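PDB 1Y9Z: alkaline serine protease, which probably hydrolyses peptide bonds in proteins as a cold-adapted, subtilisin-like serine protease. Local coordinates for residues A13-D18 and L381-Y385; V111-D115 and A142-H146; V331-S335 and T353-Q357. All blocks are in the same frame, centred on the assembly; numbering follows the deposited sequence.

Contact 1 (A13-D18 and L381-Y385)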
loop_
_atom_site.group_PDB
_atom_site.type_symbol
_atom_site.label_atom_id
_atom_site.label_comp_id
_atom_site.label_asym_id
_atom_site.label_seq_id
_atom_site.Cartn_x
_atom_site.Cartn_y
_atom_site.Cartn_z
ATOM N N ALA A 13 -9.113 -7.947 -8.858
ATOM C CA ALA A 13 -9.427 -6.885 -9.808
ATOM C C ALA A 13 -8.861 -7.207 -11.189
ATOM O O ALA A 13 -9.339 -6.698 -12.203
ATOM C CB ALA A 13 -8.865 -5.560 -9.310
ATOM N N THR A 14 -7.844 -8.062 -11.220
ATOM C CA THR A 14 -7.202 -8.445 -12.471
ATOM C C THR A 14 -8.081 -9.342 -13.338
ATOM O O THR A 14 -7.876 -9.430 -14.548
ATOM C CB THR A 14 -5.869 -9.171 -12.207
ATOM O OG1 THR A 14 -6.113 -10.372 -11.464
ATOM C CG2 THR A 14 -4.924 -8.277 -11.418
ATOM N N VAL A 15 -9.058 -10.002 -12.723
ATOM C CA VAL A 15 -9.955 -10.892 -13.454
ATOM C C VAL A 15 -11.166 -10.177 -14.049
ATOM O O VAL A 15 -11.803 -10.685 -14.971
ATOM C CB VAL A 15 -10.448 -12.038 -12.555
ATOM C CG1 VAL A 15 -9.287 -12.956 -12.202
ATOM C CG2 VAL A 15 -11.076 -11.473 -11.298
ATOM N N LEU A 16 -11.492 -9.005 -13.516
ATOM C CA LEU A 16 -12.618 -8.230 -14.026
ATOM C C LEU A 16 -12.097 -7.260 -15.081
ATOM O O LEU A 16 -10.898 -7.217 -15.349
ATOM C CB LEU A 16 -13.294 -7.452 -12.892
ATOM C CG LEU A 16 -13.972 -8.275 -11.794
ATOM C CD1 LEU A 16 -14.598 -7.335 -10.771
ATOM C CD2 LEU A 16 -15.034 -9.180 -12.407
ATOM N N SER A 17 -12.999 -6.486 -15.677
ATOM C CA SER A 17 -12.622 -5.517 -16.700
ATOM C C SER A 17 -13.197 -4.144 -16.386
ATOM O O SER A 17 -14.368 -4.026 -16.032
ATOM C CB SER A 17 -13.127 -5.967 -18.071
ATOM O OG SER A 17 -12.981 -4.928 -19.023
ATOM N N ASP A 18 -12.372 -3.110 -16.525
ATOM C CA ASP A 18 -12.811 -1.746 -16.254
ATOM C C ASP A 18 -13.352 -1.057 -17.505
ATOM O O ASP A 18 -13.412 0.166 -17.565
ATOM C CB ASP A 18 -11.654 -0.918 -15.673
ATOM C CG ASP A 18 -10.536 -0.675 -16.678
ATOM O OD1 ASP A 18 -10.634 -1.158 -17.825
ATOM O OD2 ASP A 18 -9.552 0.007 -16.317
ATOM N N LEU A 381 -14.728 0.039 -9.587
ATOM C CA LEU A 381 -14.751 -0.990 -10.625
ATOM C C LEU A 381 -16.046 -1.798 -10.582
ATOM O O LEU A 381 -16.713 -1.981 -11.601
ATOM C CB LEU A 381 -13.550 -1.924 -10.458
ATOM C CG LEU A 381 -13.480 -3.157 -11.367
ATOM C CD1 LEU A 381 -13.487 -2.742 -12.836
ATOM C CD2 LEU A 381 -12.217 -3.939 -11.037
ATOM N N VAL A 382 -16.398 -2.280 -9.396
ATOM C CA VAL A 382 -17.610 -3.066 -9.225
ATOM C C VAL A 382 -18.846 -2.233 -9.546
ATOM O O VAL A 382 -19.765 -2.699 -10.218
ATOM C CB VAL A 382 -17.710 -3.605 -7.781
ATOM C CG1 VAL A 382 -19.067 -4.251 -7.552
ATOM C CG2 VAL A 382 -16.599 -4.615 -7.534
ATOM N N TRP A 383 -18.860 -0.991 -9.075
ATOM C CA TRP A 383 -19.991 -0.104 -9.306
ATOM C C TRP A 383 -20.207 0.172 -10.795
ATOM O O TRP A 383 -21.339 0.381 -11.230
ATOM C CB TRP A 383 -19.770 1.218 -8.568
ATOM C CG TRP A 383 -21.020 1.987 -8.248
ATOM C CD1 TRP A 383 -22.296 1.714 -8.665
ATOM C CD2 TRP A 383 -21.108 3.160 -7.434
ATOM N NE1 TRP A 383 -23.171 2.646 -8.156
ATOM C CE2 TRP A 383 -22.467 3.546 -7.397
ATOM C CE3 TRP A 383 -20.167 3.925 -6.730
ATOM C CZ2 TRP A 383 -22.911 4.664 -6.681
ATOM C CZ3 TRP A 383 -20.609 5.038 -6.019
ATOM C CH2 TRP A 383 -21.969 5.396 -6.002
ATOM N N SER A 384 -19.130 0.171 -11.578
ATOM C CA SER A 384 -19.250 0.444 -13.010
ATOM C C SER A 384 -20.102 -0.595 -13.734
ATOM O O SER A 384 -20.647 -0.316 -14.803
ATOM C CB SER A 384 -17.868 0.537 -13.671
ATOM O OG SER A 384 -17.252 -0.731 -13.804
ATOM N N TYR A 385 -20.213 -1.790 -13.158
ATOM C CA TYR A 385 -21.024 -2.846 -13.761
ATOM C C TYR A 385 -22.500 -2.624 -13.451
ATOM O O TYR A 385 -23.377 -3.137 -14.151
ATOM C CB TYR A 385 -20.627 -4.228 -13.235
ATOM C CG TYR A 385 -19.367 -4.828 -13.827
ATOM C CD1 TYR A 385 -18.106 -4.502 -13.327
ATOM C CD2 TYR A 385 -19.441 -5.763 -14.861
ATOM C CE1 TYR A 385 -16.951 -5.100 -13.833
ATOM C CE2 TYR A 385 -18.293 -6.364 -15.376
ATOM C CZ TYR A 385 -17.053 -6.033 -14.858
ATOM O OH TYR A 385 -15.922 -6.648 -15.352
HETATM O O HOH W 1 -16.138 -1.887 -16.059
#

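Contact 2 (V111-D115 and A142-H146)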
loop_
_atom_site.group_PDB
_atom_site.type_symbol
_atom_site.label_atom_id
_atom_site.label_comp_id
_atom_site.label_asym_id
_atom_site.label_seq_id
_atom_site.Cartn_x
_atom_site.Cartn_y
_atom_site.Cartn_z
ATOM N N VAL A 111 -14.396 19.179 4.370
ATOM C CA VAL A 111 -15.753 19.221 3.847
ATOM C C VAL A 111 -15.746 19.967 2.514
ATOM O O VAL A 111 -16.403 19.550 1.560
ATOM C CB VAL A 111 -16.718 19.922 4.838
ATOM C CG1 VAL A 111 -18.025 20.284 4.144
ATOM C CG2 VAL A 111 -17.002 18.994 6.016
ATOM N N ALA A 112 -14.988 21.059 2.444
ATOM C CA ALA A 112 -14.906 21.839 1.214
ATOM C C ALA A 112 -14.255 21.021 0.099
ATOM O O ALA A 112 -14.651 21.123 -1.063
ATOM C CB ALA A 112 -14.121 23.123 1.454
ATOM N N ALA A 113 -13.255 20.217 0.457
ATOM C CA ALA A 113 -12.566 19.375 -0.517
ATOM C C ALA A 113 -13.542 18.346 -1.075
ATOM O O ALA A 113 -13.565 18.087 -2.279
ATOM C CB ALA A 113 -11.378 18.676 0.137
ATOM N N ILE A 114 -14.345 17.752 -0.199
ATOM C CA ILE A 114 -15.326 16.771 -0.635
ATOM C C ILE A 114 -16.363 17.467 -1.519
ATOM O O ILE A 114 -16.757 16.932 -2.553
ATOM C CB ILE A 114 -16.010 16.099 0.575
ATOM C CG1 ILE A 114 -14.964 15.334 1.391
ATOM C CG2 ILE A 114 -17.104 15.152 0.101
ATOM C CD1 ILE A 114 -15.491 14.775 2.705
ATOM N N ASP A 115 -16.800 18.662 -1.121
ATOM C CA ASP A 115 -17.768 19.407 -1.926
ATOM C C ASP A 115 -17.208 19.601 -3.331
ATOM O O ASP A 115 -17.919 19.448 -4.320
ATOM C CB ASP A 115 -18.056 20.792 -1.329
ATOM C CG ASP A 115 -18.839 20.734 -0.032
ATOM O OD1 ASP A 115 -19.610 19.775 0.172
ATOM O OD2 ASP A 115 -18.698 21.671 0.780
ATOM N N ALA A 142 -22.386 16.921 7.239
ATOM C CA ALA A 142 -22.049 17.204 5.847
ATOM C C ALA A 142 -21.736 15.929 5.075
ATOM O O ALA A 142 -22.194 15.753 3.945
ATOM C CB ALA A 142 -20.866 18.158 5.777
ATOM N N LEU A 143 -20.959 15.037 5.682
ATOM C CA LEU A 143 -20.607 13.790 5.017
ATOM C C LEU A 143 -21.799 12.847 4.907
ATOM O O LEU A 143 -21.951 12.146 3.908
ATOM C CB LEU A 143 -19.437 13.104 5.736
ATOM C CG LEU A 143 -18.047 13.579 5.279
ATOM C CD1 LEU A 143 -17.911 15.088 5.447
ATOM C CD2 LEU A 143 -16.968 12.853 6.071
ATOM N N ASN A 144 -22.659 12.837 5.921
ATOM C CA ASN A 144 -23.835 11.976 5.886
ATOM C C ASN A 144 -24.739 12.431 4.739
ATOM O O ASN A 144 -25.368 11.612 4.068
ATOM C CB ASN A 144 -24.608 12.061 7.205
ATOM C CG ASN A 144 -25.629 10.946 7.354
ATOM O OD1 ASN A 144 -26.593 11.070 8.109
ATOM N ND2 ASN A 144 -25.413 9.843 6.645
ATOM N N THR A 145 -24.803 13.741 4.520
ATOM C CA THR A 145 -25.624 14.294 3.450
ATOM C C THR A 145 -25.105 13.811 2.098
ATOM O O THR A 145 -25.882 13.374 1.250
ATOM C CB THR A 145 -25.620 15.837 3.492
ATOM O OG1 THR A 145 -26.253 16.280 4.700
ATOM C CG2 THR A 145 -26.370 16.411 2.294
ATOM N N HIS A 146 -23.792 13.882 1.899
ATOM C CA HIS A 146 -23.199 13.426 0.648
ATOM C C HIS A 146 -23.470 11.942 0.437
ATOM O O HIS A 146 -23.828 11.520 -0.660
ATOM C CB HIS A 146 -21.690 13.681 0.646
ATOM C CG HIS A 146 -21.312 15.045 0.163
ATOM N ND1 HIS A 146 -20.531 15.909 0.898
ATOM C CD2 HIS A 146 -21.603 15.689 -0.992
ATOM C CE1 HIS A 146 -20.355 17.027 0.216
ATOM N NE2 HIS A 146 -20.995 16.920 -0.934
#

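Contact 3 (V331-S335 and T353-Q357)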
loop_
_atom_site.group_PDB
_atom_site.type_symbol
_atom_site.label_atom_id
_atom_site.label_comp_id
_atom_site.label_asym_id
_atom_site.label_seq_id
_atom_site.Cartn_x
_atom_site.Cartn_y
_atom_site.Cartn_z
ATOM N N VAL A 331 25.951 -2.624 3.775
ATOM C CA VAL A 331 25.829 -3.393 2.543
ATOM C C VAL A 331 24.356 -3.449 2.144
ATOM O O VAL A 331 23.475 -3.194 2.968
ATOM C CB VAL A 331 26.343 -4.839 2.726
ATOM C CG1 VAL A 331 27.792 -4.821 3.186
ATOM C CG2 VAL A 331 25.472 -5.580 3.731
ATOM N N PRO A 332 24.068 -3.772 0.873
ATOM C CA PRO A 332 22.665 -3.838 0.456
ATOM C C PRO A 332 21.937 -5.024 1.082
ATOM O O PRO A 332 22.410 -6.159 1.024
ATOM C CB PRO A 332 22.760 -3.937 -1.067
ATOM C CG PRO A 332 24.067 -4.645 -1.279
ATOM C CD PRO A 332 24.973 -3.981 -0.272
ATOM N N SER A 333 20.793 -4.748 1.697
ATOM C CA SER A 333 19.992 -5.791 2.321
ATOM C C SER A 333 18.534 -5.624 1.903
ATOM O O SER A 333 18.050 -4.501 1.740
ATOM C CB SER A 333 20.139 -5.734 3.848
ATOM O OG SER A 333 19.787 -4.466 4.369
ATOM N N VAL A 334 17.846 -6.746 1.718
ATOM C CA VAL A 334 16.454 -6.731 1.285
ATOM C C VAL A 334 15.574 -7.681 2.091
ATOM O O VAL A 334 16.070 -8.505 2.862
ATOM C CB VAL A 334 16.344 -7.121 -0.208
ATOM C CG1 VAL A 334 17.193 -6.184 -1.055
ATOM C CG2 VAL A 334 16.787 -8.567 -0.407
ATOM N N SER A 335 14.265 -7.560 1.889
ATOM C CA SER A 335 13.283 -8.391 2.576
ATOM C C SER A 335 12.363 -9.079 1.568
ATOM O O SER A 335 11.883 -8.448 0.629
ATOM C CB SER A 335 12.448 -7.526 3.526
ATOM O OG SER A 335 11.341 -8.243 4.049
ATOM N N THR A 353 22.952 -11.879 -7.153
ATOM C CA THR A 353 23.164 -10.442 -7.109
ATOM C C THR A 353 21.980 -9.791 -6.413
ATOM O O THR A 353 20.838 -9.929 -6.852
ATOM C CB THR A 353 23.294 -9.842 -8.521
ATOM O OG1 THR A 353 24.404 -10.448 -9.195
ATOM C CG2 THR A 353 23.520 -8.336 -8.443
ATOM N N VAL A 354 22.261 -9.104 -5.314
ATOM C CA VAL A 354 21.233 -8.403 -4.558
ATOM C C VAL A 354 21.485 -6.926 -4.783
ATOM O O VAL A 354 22.626 -6.468 -4.712
ATOM C CB VAL A 354 21.333 -8.702 -3.050
ATOM C CG1 VAL A 354 20.277 -7.906 -2.291
ATOM C CG2 VAL A 354 21.153 -10.186 -2.807
ATOM N N SER A 355 20.428 -6.172 -5.054
ATOM C CA SER A 355 20.608 -4.756 -5.298
ATOM C C SER A 355 19.473 -3.872 -4.818
ATOM O O SER A 355 18.301 -4.242 -4.893
ATOM C CB SER A 355 20.814 -4.519 -6.793
ATOM O OG SER A 355 19.687 -4.957 -7.530
ATOM N N ASN A 356 19.849 -2.707 -4.305
ATOM C CA ASN A 356 18.896 -1.698 -3.865
ATOM C C ASN A 356 19.207 -0.519 -4.775
ATOM O O ASN A 356 20.371 -0.148 -4.937
ATOM C CB ASN A 356 19.121 -1.295 -2.408
ATOM C CG ASN A 356 18.633 -2.341 -1.429
ATOM O OD1 ASN A 356 17.724 -3.114 -1.731
ATOM N ND2 ASN A 356 19.221 -2.357 -0.241
ATOM N N GLN A 357 18.178 0.062 -5.377
ATOM C CA GLN A 357 18.381 1.179 -6.286
ATOM C C GLN A 357 17.517 2.377 -5.933
ATOM O O GLN A 357 16.314 2.242 -5.716
ATOM C CB GLN A 357 18.077 0.733 -7.718
ATOM C CG GLN A 357 18.966 -0.399 -8.209
ATOM C CD GLN A 357 18.490 -0.992 -9.519
ATOM O OE1 GLN A 357 18.307 -0.281 -10.507
ATOM N NE2 GLN A 357 18.291 -2.306 -9.534
#

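Contact 1 (A13-D18 and L381-Y385)
Ser-17 and Tyr-385 carry the direct polar link between the loop 13-18 and the helical segment 381-385. The backbone N of Ser-17 gives its hydrogen to the phenol oxygen OH of Tyr-385 at 2.9 Å. The bond is nearly straight, with 167° at the hydrogen. With CG of Tyr-385 anti to the carbonyl carbon (chi1 -78°), the ring extends so that its hydroxyl meets the backbone of Ser-17.

A second polar link runs through water. One water molecule donates to Ser-17 O at 2.8 Å and also to Ser-384 OG, so it joins the loop carbonyl to the helix. Ser-384 OG in turn donates to Leu-381 O, 2.6 Å away, within the helix. The donor is tilted 21° from the carbonyl plane. The serine hydroxyl therefore accepts from the water while giving its own hydrogen to the helix backbone, two bonds that probably hold its rotation.

The apolar part centres on Leu-381, whose two methyl branches serve different parts of the loop. Leu-381 CD1 lies 3.6 Å from Asp-18 CA and also touches Ser-17 O. Leu-381 CD2 lies 4.1 Å from Ala-13 CB and meets Leu-16 CB as well. Leu-16 CB is also 3.7 Å from Tyr-385 OH, so it sits between Leu-381 and Tyr-385.

Asp-18 turns its carboxylate away from the helix, and OD2 accepts a hydrogen bond from Asn-88 N. Helix 421-430 adjoins the contact: its Lys-425 touches both Leu-16 and Tyr-385, and its Leu-428 meets Val-382. The loop, which lies between helix 6-10 and strand 25-30, is thus packed against helix 368-385 beside helix 421-430.

Contact 2 (V111-D115 and A142-H146)
The imidazole of His-146 turns an edge toward the carboxylate of Asp-115. OD1 of Asp-115 lies near the ring plane, and the carboxylate and ring planes are 51° apart. The ring is probably modelled turned over, so which ring atom faces OD1 is doubtful. Ile-114 approaches the same ring obliquely with its CG2 methyl, which lies anti to the backbone N of Ile-114. CG1 lies beside that N (chi1 -63°) and points its CD1 to Leu-143.

Ile-114 CD1 is 3.7 Å from Leu-143 CD1. These two side chains cross at about a right angle, and Ile-114 CD1 also touches Leu-143 CG. One turn earlier, Val-111 rests both methyls on the small side chain of Ala-142. Val-111 CG1 is 3.9 Å from Ala-142 CB. Val-111 CG2 also reaches Leu-143 CD1 at 4.1 Å.

The helix segments run almost parallel, 18° apart, with axes 10.8 Å from each other. Ile-114 also touches Ile-29 of strand 25-30, so the apolar interface reaches the sheet. Helix 110-119 lies between strands 92-100 and 125-128 in the chain, both of which run parallel to 25-30. Helix 137-148 links 125-128 to its parallel neighbour 152-156. Neighbouring parallel helices of successive beta-alpha-beta crossovers are characteristic of the subtilisin-like alpha/beta domain.

Contact 3 (V331-S335 and T353-Q357)
Val-334 and Val-354 reach toward each other tip to tip, CG1 to CG1 at 3.7 Å. Val-354 uses the branch that lies anti to its backbone N, and this methyl also touches Val-334 CG2. Asn-356 comes to Val-334 at a slant. Asn-356 OD1 packs closely on Val-334 CG1, at 3.2 Å. This oxygen is buried and has no polar partner in the model.

Two hydrogen bonds hold ND2 of Asn-356, one to Ser-333 O at 3.1 Å, with 171° at the hydrogen, and one to Ile-249 O. Ser-333 O lies in the amide plane of the asparagine, but the donor stands above the carbonyl plane of Ser-333, 44° out of it. Pro-332 CB is 4.0 Å from Asn-356 ND2.

The two strand segments cross at 90°, with axes 7.0 Å apart. No backbone-to-backbone bond joins them; the contact is made by side chains, one of them bonded to a backbone oxygen. Strand 333-336 pairs with 232-240 and 305-309, and strand 351-360 with 214-221 and 252-263. Ile-307 touches both valines, and Ala-217 touches Val-334 and Asn-356. This is consistent with the interior of the inserted beta-barrel domain.

Overall arrangement
Contact 1 joins the chain's N-terminal region to the late helix 368-385, and contacts 2 and 3 are nested inside the loop it closes. Contact 2 closes before contact 3 opens. Contacts 1 and 2 have centres about 26 Å apart and belong to the subtilisin-like alpha/beta domain. Contact 3 probably lies in the inserted beta-barrel domain, across the chain's centre from both, its centre about 36 Å from that of contact 1 and 45 Å from that of contact 2. The chain would then leave the alpha/beta domain and return. Helix 368-385 begins with Thr-368 and Ser-369 of the phenylmethanesulfonic acid pocket, so both ends of the chain build the alpha/beta part.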